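Local coordinates for protein N-acetyl-beta-D glucosaminidase (Rhizomucor miehei CAU432, PDB 4ZM6) that acts as a family 3 beta-N-acetylglucosaminidase and also carries a glucosamine N-acetyltransferase region that binds acetyl coenzyme A, at residues P236-D241 and P248-D253; I198-T201 and K207-L210; E837-Y842 and Y847-S852. All coordinates share one frame; numbering follows the deposited sequence.

In the fold
Contacts 1 and 2 are neighbours in the glycoside hydrolase part of the chain, whereas contact 3 lies on the other side of the chain's centre, about 67 and 61 Å from them between centres. Contact 1 is a surface contact; contacts 2 and 3 are partly buried. Helix 202-207 ties the first two together: contact 2 joins the loops at its two ends, while Phe-238 of contact 1 packs on it and also brings CE1 to 3.5 Å from Lys-200 O. The chemistry differs too. A salt bridge carries contact 2, contact 1 pairs an amide-carboxylate bond with an apolar touch, and contact 3 joins a helix to a strand by a backbone bond and tyrosine packing.

Contact 1: residues P236-D241 and P248-D253; sequences PHFNKD and PEIVRD
The Phe-238 ring receives CD1 of Ile-250 obliquely, with CD1 3.7 Å from Phe-238 CG and equally near its CB, while Leu-202 and Leu-205 of helix 202-207 also touch this aromatic side chain. The other flat groups are polar and form a pair: the amide of Asn-239 and the carboxylate of Glu-249 stand nearly perpendicular, their planes 89° apart. Asn-239 ND2 donates to Glu-249 OE2 at 2.9 Å in a nearly straight bond. The acceptor lies close to the amide plane, yet the donor reaches OE2 from above the carboxylate plane. Segment 236-241 lies in the loop between strand 227-230 and helix 251-258, and 248-253 runs into that helix, in the part of the chain assigned to the TIM-barrel clan of family 3 glycosidases. Glu-249 CG, anti to the carbonyl carbon (chi1 -66°), lies 3.4 Å from Phe-238 O, and the bend at chi2 (88°) then carries the carboxylate to the Asn-239 amide. The other end of the amide is held as well. Asn-239 OD1 accepts the backbone N of Asp-241 at 2.8 Å, forming an Asx turn, and also takes a bond from Val-242 N.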
# COMPACT_ATOMS: atom_id res chain seq x y z
N PRO A 236 -15.00 -14.78 -19.03
CA PRO A 236 -14.66 -16.13 -19.49
C PRO A 236 -13.74 -16.92 -18.56
O PRO A 236 -13.91 -18.14 -18.43
CB PRO A 236 -13.98 -15.89 -20.84
CG PRO A 236 -14.58 -14.62 -21.33
CD PRO A 236 -14.77 -13.78 -20.10
N HIS A 237 -12.79 -16.25 -17.91
CA HIS A 237 -11.88 -16.92 -16.97
C HIS A 237 -12.57 -17.36 -15.66
O HIS A 237 -11.96 -18.07 -14.87
CB HIS A 237 -10.69 -16.02 -16.63
CG HIS A 237 -9.73 -15.83 -17.76
ND1 HIS A 237 -9.71 -14.68 -18.53
CD2 HIS A 237 -8.74 -16.62 -18.24
CE1 HIS A 237 -8.75 -14.79 -19.44
NE2 HIS A 237 -8.15 -15.95 -19.28
N PHE A 238 -13.81 -16.91 -15.44
CA PHE A 238 -14.59 -17.30 -14.25
C PHE A 238 -15.81 -18.13 -14.64
O PHE A 238 -16.01 -19.23 -14.12
CB PHE A 238 -15.05 -16.06 -13.49
CG PHE A 238 -13.93 -15.24 -12.91
CD1 PHE A 238 -13.17 -14.40 -13.72
CD2 PHE A 238 -13.64 -15.29 -11.55
CE1 PHE A 238 -12.14 -13.64 -13.20
CE2 PHE A 238 -12.61 -14.54 -11.02
CZ PHE A 238 -11.86 -13.71 -11.85
N ASN A 239 -16.62 -17.59 -15.54
CA ASN A 239 -17.79 -18.29 -16.07
C ASN A 239 -18.12 -17.79 -17.47
O ASN A 239 -18.53 -16.64 -17.65
CB ASN A 239 -18.99 -18.10 -15.14
CG ASN A 239 -20.22 -18.87 -15.61
OD1 ASN A 239 -20.51 -18.95 -16.80
ND2 ASN A 239 -20.95 -19.44 -14.65
N LYS A 240 -17.93 -18.67 -18.46
CA LYS A 240 -18.13 -18.32 -19.87
C LYS A 240 -19.55 -18.63 -20.37
O LYS A 240 -19.89 -18.29 -21.50
CB LYS A 240 -17.09 -19.04 -20.74
CG LYS A 240 -17.32 -20.54 -20.92
CD LYS A 240 -16.03 -21.28 -21.22
CE LYS A 240 -15.22 -21.54 -19.96
NZ LYS A 240 -14.05 -22.42 -20.23
N ASP A 241 -20.36 -19.26 -19.53
CA ASP A 241 -21.74 -19.59 -19.89
C ASP A 241 -22.70 -18.43 -19.64
O ASP A 241 -23.54 -18.12 -20.48
CB ASP A 241 -22.22 -20.83 -19.13
CG ASP A 241 -21.41 -22.07 -19.45
OD1 ASP A 241 -20.85 -22.17 -20.57
OD2 ASP A 241 -21.35 -22.97 -18.58
N PRO A 248 -22.28 -17.92 -9.95
CA PRO A 248 -21.80 -18.08 -8.57
C PRO A 248 -20.28 -17.91 -8.42
O PRO A 248 -19.80 -17.67 -7.32
CB PRO A 248 -22.22 -19.51 -8.22
CG PRO A 248 -22.24 -20.22 -9.52
CD PRO A 248 -22.71 -19.21 -10.53
N GLU A 249 -19.55 -18.03 -9.53
CA GLU A 249 -18.10 -17.83 -9.51
C GLU A 249 -17.75 -16.37 -9.20
O GLU A 249 -16.69 -16.09 -8.64
CB GLU A 249 -17.47 -18.23 -10.86
CG GLU A 249 -17.55 -19.72 -11.18
CD GLU A 249 -18.82 -20.13 -11.89
OE1 GLU A 249 -18.88 -21.27 -12.37
OE2 GLU A 249 -19.77 -19.31 -11.95
N ILE A 250 -18.64 -15.46 -9.58
CA ILE A 250 -18.46 -14.04 -9.34
C ILE A 250 -19.09 -13.60 -8.01
O ILE A 250 -18.46 -12.90 -7.23
CB ILE A 250 -19.07 -13.21 -10.48
CG1 ILE A 250 -18.40 -13.56 -11.82
CG2 ILE A 250 -18.98 -11.71 -10.18
CD1 ILE A 250 -16.92 -13.26 -11.90
N VAL A 251 -20.32 -14.02 -7.77
CA VAL A 251 -21.07 -13.55 -6.61
C VAL A 251 -20.63 -14.26 -5.33
O VAL A 251 -20.12 -13.61 -4.42
CB VAL A 251 -22.59 -13.70 -6.81
CG1 VAL A 251 -23.35 -13.21 -5.58
CG2 VAL A 251 -23.04 -12.93 -8.05
N ARG A 252 -20.81 -15.58 -5.26
CA ARG A 252 -20.49 -16.33 -4.04
C ARG A 252 -18.98 -16.46 -3.83
O ARG A 252 -18.45 -16.04 -2.80
CB ARG A 252 -21.12 -17.73 -4.07
N ASP A 253 -18.31 -17.03 -4.82
CA ASP A 253 -16.89 -17.37 -4.71
C ASP A 253 -15.98 -16.16 -4.52
O ASP A 253 -14.99 -16.24 -3.80
CB ASP A 253 -16.43 -18.14 -5.96
CG ASP A 253 -17.11 -19.49 -6.09
OD1 ASP A 253 -17.96 -19.82 -5.23
OD2 ASP A 253 -16.80 -20.21 -7.07

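Contact 2: residues I198-T201 and K207-L210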
# COMPACT_ATOMS: atom_id res chain seq x y z
N ILE A 198 -15.44 -9.12 -20.35
CA ILE A 198 -14.21 -8.76 -19.64
C ILE A 198 -13.34 -10.01 -19.59
O ILE A 198 -13.53 -10.89 -18.75
CB ILE A 198 -14.50 -8.25 -18.21
CG1 ILE A 198 -15.54 -7.12 -18.23
CG2 ILE A 198 -13.22 -7.79 -17.53
CD1 ILE A 198 -15.19 -5.94 -19.12
N ASN A 199 -12.38 -10.08 -20.51
CA ASN A 199 -11.51 -11.24 -20.64
C ASN A 199 -10.26 -11.06 -19.79
O ASN A 199 -9.18 -10.81 -20.32
CB ASN A 199 -11.15 -11.47 -22.12
CG ASN A 199 -10.49 -12.81 -22.37
OD1 ASN A 199 -10.91 -13.84 -21.83
ND2 ASN A 199 -9.44 -12.81 -23.20
N LYS A 200 -10.44 -11.17 -18.47
CA LYS A 200 -9.35 -10.94 -17.52
C LYS A 200 -9.33 -11.99 -16.43
O LYS A 200 -10.38 -12.50 -16.02
CB LYS A 200 -9.49 -9.57 -16.86
CG LYS A 200 -9.56 -8.41 -17.83
CD LYS A 200 -9.33 -7.08 -17.13
CE LYS A 200 -9.74 -5.91 -18.01
NZ LYS A 200 -9.06 -4.66 -17.60
N THR A 201 -8.12 -12.28 -15.95
CA THR A 201 -7.92 -13.19 -14.83
C THR A 201 -8.04 -12.43 -13.51
O THR A 201 -8.05 -11.19 -13.50
CB THR A 201 -6.53 -13.87 -14.88
OG1 THR A 201 -5.51 -12.88 -15.05
CG2 THR A 201 -6.46 -14.86 -16.04
N LYS A 207 -5.28 -5.84 -10.00
CA LYS A 207 -4.42 -4.68 -10.25
C LYS A 207 -5.21 -3.39 -10.56
O LYS A 207 -4.70 -2.30 -10.28
CB LYS A 207 -3.41 -4.98 -11.37
N THR A 208 -6.42 -3.50 -11.10
CA THR A 208 -7.22 -2.30 -11.43
C THR A 208 -8.69 -2.39 -11.01
O THR A 208 -9.13 -1.64 -10.14
CB THR A 208 -7.14 -1.95 -12.94
OG1 THR A 208 -7.88 -2.90 -13.71
CG2 THR A 208 -5.69 -1.90 -13.44
N GLU A 209 -9.45 -3.29 -11.64
CA GLU A 209 -10.91 -3.33 -11.46
C GLU A 209 -11.34 -3.40 -10.00
O GLU A 209 -12.21 -2.65 -9.58
CB GLU A 209 -11.52 -4.52 -12.22
CG GLU A 209 -12.00 -4.22 -13.63
CD GLU A 209 -10.88 -4.19 -14.66
OE1 GLU A 209 -9.71 -4.40 -14.30
OE2 GLU A 209 -11.17 -3.94 -15.85
N LEU A 210 -10.71 -4.29 -9.24
CA LEU A 210 -11.14 -4.58 -7.88
C LEU A 210 -10.49 -3.67 -6.82
O LEU A 210 -10.91 -3.69 -5.66
CB LEU A 210 -10.89 -6.05 -7.54
CG LEU A 210 -11.72 -7.05 -8.34
CD1 LEU A 210 -11.14 -8.45 -8.24
CD2 LEU A 210 -13.17 -7.06 -7.87
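Lys-200 and Glu-209 meet through a salt bridge, with Lys-200 NZ donating to Glu-209 OE2 at 2.8 Å. The ammonium comes to the syn side of OE2, only 15° out of the carboxylate plane, so it faces the flank of the group that looks toward the second oxygen. Glu-209 OE1 is accordingly also fairly near, 3.4 Å from Lys-200 NZ, although OE2 takes the bond. The methylene before the charge follows the same carboxylate, with Lys-200 CE 3.3 Å from Glu-209 OE2. The two side chains cross at about a right angle: the lysine is extended beyond CG, whereas the glutamate folds at chi2 (79°) and so presents its carboxylate to the lysine's tip.

NZ has a second anionic partner, since it also forms a salt bridge with Asp-186 OD2. One ammonium is therefore shared between two carboxylates, Glu-209 also packing on Asp-186, and its positive charge would probably offset part of any repulsion between them. The backbone around Lys-200 is occupied as well. Its own N makes a weak bond of 3.1 Å to Ile-198 O, closing an inverse gamma turn centred on Asn-199. Just beyond, Thr-201 takes the N-cap position of helix 202-207, and its backbone N is accepted by Glu-204 OE2, three residues on, as in the backbone-donor half of a capping box.

The contact thus bridges the two ends of a short helix. Ile-198 shares backbone bonding with Leu-234, Leu-210 packs back on Leu-202 and Leu-205, and Thr-201 touches Ala-535 of the second subunit; Glu-209 stands between helix 202-207 and the start of helix 211-217, while Lys-200 enters from the loop after strand 178-181.

Contact 3: residues E837-Y842 and Y847-S852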
# COMPACT_ATOMS: atom_id res chain seq x y z
N GLU A 837 -13.35 27.17 30.70
CA GLU A 837 -14.46 28.08 30.41
C GLU A 837 -14.93 28.90 31.62
O GLU A 837 -15.36 30.04 31.46
CB GLU A 837 -15.64 27.29 29.85
CG GLU A 837 -15.28 26.42 28.66
CD GLU A 837 -16.50 25.96 27.89
OE1 GLU A 837 -16.74 24.74 27.84
OE2 GLU A 837 -17.22 26.83 27.33
N LEU A 838 -14.86 28.32 32.82
CA LEU A 838 -15.32 29.00 34.04
C LEU A 838 -14.33 30.09 34.46
O LEU A 838 -13.57 29.93 35.41
CB LEU A 838 -15.55 27.99 35.17
CG LEU A 838 -16.90 27.23 35.22
CD1 LEU A 838 -17.71 27.29 33.93
CD2 LEU A 838 -16.68 25.78 35.65
N LEU A 839 -14.37 31.20 33.73
CA LEU A 839 -13.40 32.29 33.90
C LEU A 839 -13.53 33.02 35.23
O LEU A 839 -12.54 33.52 35.76
CB LEU A 839 -13.50 33.29 32.74
CG LEU A 839 -12.60 33.06 31.52
CD1 LEU A 839 -12.38 31.59 31.21
CD2 LEU A 839 -13.17 33.79 30.31
N ASP A 840 -14.75 33.08 35.77
CA ASP A 840 -14.97 33.72 37.07
C ASP A 840 -14.43 32.88 38.22
O ASP A 840 -14.05 33.42 39.26
CB ASP A 840 -16.47 34.01 37.28
CG ASP A 840 -16.96 35.17 36.42
OD1 ASP A 840 -16.15 36.09 36.14
OD2 ASP A 840 -18.15 35.17 36.04
N PHE A 841 -14.38 31.56 38.03
CA PHE A 841 -13.79 30.65 39.00
C PHE A 841 -12.30 30.90 39.16
O PHE A 841 -11.80 31.05 40.27
CB PHE A 841 -14.03 29.21 38.54
CG PHE A 841 -13.49 28.17 39.48
CD1 PHE A 841 -12.17 27.75 39.38
CD2 PHE A 841 -14.31 27.60 40.43
CE1 PHE A 841 -11.68 26.78 40.23
CE2 PHE A 841 -13.82 26.63 41.29
CZ PHE A 841 -12.50 26.22 41.18
N TYR A 842 -11.58 30.93 38.04
CA TYR A 842 -10.13 31.12 38.05
C TYR A 842 -9.73 32.59 38.20
O TYR A 842 -8.56 32.90 38.43
CB TYR A 842 -9.50 30.53 36.78
CG TYR A 842 -9.58 29.02 36.70
CD1 TYR A 842 -8.71 28.22 37.43
CD2 TYR A 842 -10.52 28.39 35.88
CE1 TYR A 842 -8.78 26.84 37.35
CE2 TYR A 842 -10.59 27.01 35.80
CZ TYR A 842 -9.72 26.24 36.54
OH TYR A 842 -9.78 24.87 36.46
N TYR A 847 -6.06 34.41 37.82
CA TYR A 847 -5.92 34.04 36.40
C TYR A 847 -6.79 34.91 35.49
O TYR A 847 -8.01 34.97 35.65
CB TYR A 847 -6.27 32.57 36.16
CG TYR A 847 -5.26 31.59 36.72
CD1 TYR A 847 -4.04 31.39 36.08
CD2 TYR A 847 -5.53 30.87 37.87
CE1 TYR A 847 -3.11 30.50 36.59
CE2 TYR A 847 -4.61 29.97 38.38
CZ TYR A 847 -3.41 29.79 37.74
OH TYR A 847 -2.50 28.90 38.27
N LYS A 848 -6.15 35.60 34.55
CA LYS A 848 -6.86 36.30 33.48
C LYS A 848 -6.61 35.55 32.17
O LYS A 848 -5.65 34.79 32.06
CB LYS A 848 -6.41 37.77 33.40
CG LYS A 848 -5.04 38.03 32.78
CD LYS A 848 -4.60 39.45 33.09
CE LYS A 848 -3.86 40.11 31.94
NZ LYS A 848 -2.48 39.57 31.78
N THR A 849 -7.48 35.76 31.17
CA THR A 849 -7.43 34.93 29.96
C THR A 849 -6.24 35.35 29.10
O THR A 849 -5.91 36.53 29.01
CB THR A 849 -8.74 34.95 29.11
OG1 THR A 849 -8.59 35.86 28.02
CG2 THR A 849 -9.98 35.32 29.93
N TRP A 850 -5.60 34.36 28.48
CA TRP A 850 -4.35 34.55 27.78
C TRP A 850 -4.55 34.47 26.27
O TRP A 850 -4.10 35.34 25.53
CB TRP A 850 -3.34 33.49 28.23
CG TRP A 850 -2.05 33.56 27.52
CD1 TRP A 850 -1.22 34.64 27.45
CD2 TRP A 850 -1.44 32.52 26.75
NE1 TRP A 850 -0.12 34.33 26.68
CE2 TRP A 850 -0.23 33.04 26.24
CE3 TRP A 850 -1.79 31.21 26.44
CZ2 TRP A 850 0.64 32.28 25.44
CZ3 TRP A 850 -0.93 30.45 25.64
CH2 TRP A 850 0.27 31.00 25.15
N ARG A 851 -5.21 33.40 25.83
CA ARG A 851 -5.55 33.21 24.43
C ARG A 851 -6.88 32.45 24.35
O ARG A 851 -7.22 31.69 25.26
CB ARG A 851 -4.46 32.40 23.72
CG ARG A 851 -3.08 33.05 23.68
CD ARG A 851 -3.02 34.20 22.70
NE ARG A 851 -1.75 34.93 22.77
CZ ARG A 851 -0.59 34.50 22.29
NH1 ARG A 851 -0.50 33.31 21.70
NH2 ARG A 851 0.50 35.24 22.40
N SER A 852 -7.61 32.66 23.25
CA SER A 852 -8.91 31.99 23.06
C SER A 852 -8.93 31.14 21.79
O SER A 852 -8.23 31.44 20.82
CB SER A 852 -10.04 33.03 23.02
OG SER A 852 -10.02 33.85 24.17
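Tyr-842 and Tyr-847 form the close part of this contact, where a short, weakly bonded helix is followed, after a few residues, by a strand. Tyr-847 N donates to Tyr-842 O at 3.0 Å with an N-H...O angle of 148°, the donor being tilted by 22° from the carbonyl plane. The same oxygen lies at the edge of the Tyr-847 ring, in its plane, and 3.2 Å from Tyr-847 CB. Beside this bond the side chains come together at their roots, with Tyr-842 CB 3.9 Å from Tyr-847 CB. In both tyrosines CG is anti to the carbonyl carbon (chi1 -68° for Tyr-842), and the rings then diverge, Tyr-847 CD2 approaching the Tyr-842 ring obliquely. One face of the Tyr-842 ring is covered by Phe-841 CD1, lying over its centre. The Tyr-847 hydroxyl is bonded to Ser-831 OG and Asn-820 OD1.

Helix 839-843 links strand 830-836 to strand 847-857, which run parallel to each other on either side of strand 686-692: a beta-alpha-beta crossover in the acetyltransferase-like sheet at the C-terminal end of the chain. The intervening strand, antiparallel to both, comes from earlier in the chain. Tyr-842 packs on Leu-689 of it and on Val-833 and Val-836, so the helix lies against the sheet. Opposite Asp-688, strand 847-857 departs from regular pairing in a classic beta bulge at Trp-850 and Arg-851.

The solvent side is sparser. Here the methyl branches do the work, Leu-839 CD2 lying 3.6 Å from Thr-849 CG2 and the side chains crossing at about a right angle. Thr-849 is exposed and no hydrogen bond joins the pair, while Leu-839 touches His-687 and Leu-689 too.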